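Local coordinates for hypothetical protein (Nostoc punctiforme, PDB 2INB) that acts with XisF and XisI in the site-specific recombination that rearranges nitrogen-fixation genes in cyanobacteria, at the interface of chains A and B. Residues are numbered along the deposited sequence; one frame, centred on the assembly and turned at random. Chains: chain A/B, hypothetical protein.

Contact 1 and contact 2 are neighbouring patches of one two-fold symmetric interface, the centres of their C-alpha atoms about 10 Å apart. They share A:Phe113, near the start of helix 112-120: its ring serves contact 1, its backbone N-H and CB contact 2. Contact 1 is helix against helix, with helix 69-88 of chain B as the partner; contact 2 sets the beginning of helix 112-120 and the turn before it against the glycine loop and strand 35-36 of chain B. The two patches and their twins form part of the surface that joins the copies of the deposited dimer, which may be the biological unit.

Contact 1: the interface of chains A and B. Residues chain A 77, 113, 117, 121; chain B 81-82, 85-86.
Helix 112-120 of chain A, with A:Asn121 just beyond its end and A:Leu77 from helix 69-88, packs against helix 69-88 of chain B, where B:Ile81, B:Asn82, B:Gly85 and B:Ala86 face the partner. B:Asn82 reaches across into an apolar setting: the A:Leu77 side chain comes head-on against it, its methyl CD2 meeting the amide, while A:Met117 slides past the opposite way, its CG beside OD1. A:Met117 is a selenomethionine whose chain bends at chi2 (-53°) and chi3 (-54°), and this fold carries its terminal CE back toward B:Ile81, 3.8 Å from the methyl CG2. Such a flexible, unbranched side chain suits a surface of uneven relief. The A:Phe113 ring stands against B:Asn82 with the ring and amide planes 65° apart. Its edge is turned to the backbone oxygen of B:Asn82, which lies in the ring plane 3.4 Å from CZ, while A:Met117 CG rests over one face toward the rim. A leucine in place of A:Phe113 has no flat ring, and B:Asn82 CB and A:Met117 CG would probably be left with poorer packing. B:Gly85, with no side chain, probably eases the approach of its helix to A:Met117 SE. B:Ile81 CG2 meets the end of the A:Asn121 amide, between ND2 and OD1 and tilted out of its plane, and ND2 donates a hydrogen bond of 2.9 Å to A:Met117 O, in the carbonyl plane and on a lone pair.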
# COMPACT_ATOMS: atom_id res chain seq x y z
N LEU A 77 -0.08 -0.20 -4.51
CA LEU A 77 -0.94 0.90 -4.05
C LEU A 77 -0.28 1.65 -2.89
O LEU A 77 -0.27 2.88 -2.85
CB LEU A 77 -2.30 0.35 -3.62
CG LEU A 77 -3.27 1.38 -3.07
CD1 LEU A 77 -3.60 2.44 -4.20
CD2 LEU A 77 -4.60 0.69 -2.60
N PHE A 113 -13.35 -4.54 -7.72
CA PHE A 113 -12.64 -4.09 -6.53
C PHE A 113 -11.42 -3.20 -6.86
O PHE A 113 -11.31 -2.05 -6.40
CB PHE A 113 -12.27 -5.25 -5.61
CG PHE A 113 -11.53 -4.82 -4.39
CD1 PHE A 113 -12.21 -4.22 -3.37
CD2 PHE A 113 -10.18 -4.95 -4.30
CE1 PHE A 113 -11.51 -3.74 -2.24
CE2 PHE A 113 -9.49 -4.50 -3.19
CZ PHE A 113 -10.14 -3.94 -2.15
N MSE A 117 -10.81 0.79 -6.03
CA MSE A 117 -9.69 1.28 -5.20
C MSE A 117 -8.73 2.25 -5.93
O MSE A 117 -8.18 3.16 -5.33
CB MSE A 117 -8.94 0.09 -4.56
CG MSE A 117 -9.88 -0.86 -3.82
SE MSE A 117 -11.03 0.05 -2.51
CE MSE A 117 -9.57 0.98 -1.48
N ASN A 121 -8.56 6.29 -4.57
CA ASN A 121 -7.24 6.84 -4.25
C ASN A 121 -6.63 7.71 -5.37
O ASN A 121 -5.43 8.03 -5.29
CB ASN A 121 -6.35 5.67 -3.85
CG ASN A 121 -6.81 5.09 -2.54
OD1 ASN A 121 -6.53 5.66 -1.46
ND2 ASN A 121 -7.56 4.01 -2.62
N ILE B 81 -5.44 0.07 3.33
CA ILE B 81 -6.40 0.82 2.51
C ILE B 81 -7.38 -0.15 1.83
O ILE B 81 -8.62 0.06 1.76
CB ILE B 81 -5.64 1.75 1.52
CG1 ILE B 81 -5.03 2.91 2.33
CG2 ILE B 81 -6.57 2.30 0.39
CD1 ILE B 81 -4.01 3.69 1.57
N ASN B 82 -6.81 -1.22 1.27
CA ASN B 82 -7.66 -2.17 0.54
C ASN B 82 -8.58 -2.95 1.47
O ASN B 82 -9.77 -3.12 1.15
CB ASN B 82 -6.80 -3.08 -0.31
CG ASN B 82 -6.29 -2.42 -1.56
OD1 ASN B 82 -6.92 -1.52 -2.10
ND2 ASN B 82 -5.14 -2.91 -2.06
N GLY B 85 -11.37 -0.66 2.57
CA GLY B 85 -12.39 -0.53 1.51
C GLY B 85 -13.30 -1.71 1.36
O GLY B 85 -14.52 -1.58 1.26
N ALA B 86 -12.69 -2.91 1.39
CA ALA B 86 -13.44 -4.17 1.31
C ALA B 86 -14.40 -4.29 2.49
O ALA B 86 -15.57 -4.60 2.33
CB ALA B 86 -12.51 -5.35 1.28

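Contact 2: the interface of chains A and B. Residues chain A 108, 111, 113-114; chain B 33-35.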
# COMPACT_ATOMS: atom_id res chain seq x y z
N PHE A 108 -7.21 -7.95 -14.42
CA PHE A 108 -7.31 -7.55 -13.00
C PHE A 108 -7.97 -6.18 -12.78
O PHE A 108 -8.87 -6.05 -11.96
CB PHE A 108 -5.92 -7.56 -12.35
CG PHE A 108 -5.90 -7.16 -10.90
CD1 PHE A 108 -6.41 -8.03 -9.93
CD2 PHE A 108 -5.35 -5.97 -10.48
CE1 PHE A 108 -6.38 -7.71 -8.61
CE2 PHE A 108 -5.34 -5.65 -9.15
CZ PHE A 108 -5.87 -6.54 -8.21
N LEU A 111 -11.78 -5.86 -12.90
CA LEU A 111 -12.55 -6.35 -11.76
C LEU A 111 -13.05 -5.15 -10.94
O LEU A 111 -12.40 -4.12 -10.85
CB LEU A 111 -11.74 -7.30 -10.88
CG LEU A 111 -11.27 -8.59 -11.62
CD1 LEU A 111 -10.35 -9.39 -10.70
CD2 LEU A 111 -12.45 -9.47 -12.08
N PHE A 113 -13.35 -4.54 -7.72
CA PHE A 113 -12.64 -4.09 -6.53
C PHE A 113 -11.42 -3.20 -6.86
O PHE A 113 -11.31 -2.05 -6.40
CB PHE A 113 -12.27 -5.25 -5.61
CG PHE A 113 -11.53 -4.82 -4.39
CD1 PHE A 113 -12.21 -4.22 -3.37
CD2 PHE A 113 -10.18 -4.95 -4.30
CE1 PHE A 113 -11.51 -3.74 -2.24
CE2 PHE A 113 -9.49 -4.50 -3.19
CZ PHE A 113 -10.14 -3.94 -2.15
N PRO A 114 -10.48 -3.71 -7.69
CA PRO A 114 -9.34 -2.85 -8.03
C PRO A 114 -9.77 -1.57 -8.74
O PRO A 114 -9.20 -0.50 -8.50
CB PRO A 114 -8.48 -3.71 -8.96
CG PRO A 114 -8.99 -5.05 -8.85
CD PRO A 114 -10.32 -5.06 -8.27
N GLY B 33 -16.05 -7.56 -4.95
CA GLY B 33 -15.76 -7.03 -6.26
C GLY B 33 -14.83 -7.89 -7.11
O GLY B 33 -13.99 -7.36 -7.83
N GLY B 34 -15.01 -9.20 -7.04
CA GLY B 34 -14.28 -10.13 -7.93
C GLY B 34 -12.92 -10.57 -7.42
O GLY B 34 -12.20 -11.28 -8.14
N VAL B 35 -12.55 -10.13 -6.20
CA VAL B 35 -11.26 -10.45 -5.58
C VAL B 35 -11.43 -11.09 -4.22
O VAL B 35 -12.22 -10.61 -3.42
CB VAL B 35 -10.44 -9.12 -5.42
CG1 VAL B 35 -9.14 -9.37 -4.69
CG2 VAL B 35 -10.18 -8.48 -6.80
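Side-chain torsions on both chains bring the apolar groups together: chi1 of B:Val35 is 175°, which turns CG1 away from the backbone N and leaves CG2 pointing at chain A, while A:Leu111, with CG beside its own backbone N (chi1 -62°) and an extended chi2, sends CD1 toward the same methyl. The two side chains cross at a slant, CD1 of A:Leu111 to CG2 of B:Val35 being 4.0 Å. From another side the A:Pro114 ring points its CD at B:Val35 CG2, which reaches toward it, 3.7 Å away. A beta-branched valine suits this place because one methyl can be shared by several apolar partners while the backbone stays extended in strand 35-36. Behind the proline, A:Phe108 supports it from within chain A: A:Pro114 CG sits 3.5 Å above one face of the aromatic ring, toward its rim, so a second-shell phenylalanine backs the first-shell proline. A polar link here is made by main chain. A:Phe113 N, near the beginning of helix 112-120, where backbone N-H groups have no acceptor one turn earlier in the helix, donates to B:Gly33 O at 2.9 Å. The bond is bent moderately, 155° at the hydrogen, and falls on a lone pair in the carbonyl plane. B:Gly33 and B:Gly34 both have positive phi, a conformation easily adopted by glycine, and the bare chain lets the loop lie close to A:Leu111, whose CD1 is 3.7 Å from B:Gly34 O. By joining a directional backbone bond to an apolar patch, the site holds the glycine loop of one copy against the helix start of the other and would contribute to the fit of the two chains, if this dimer is the biological one.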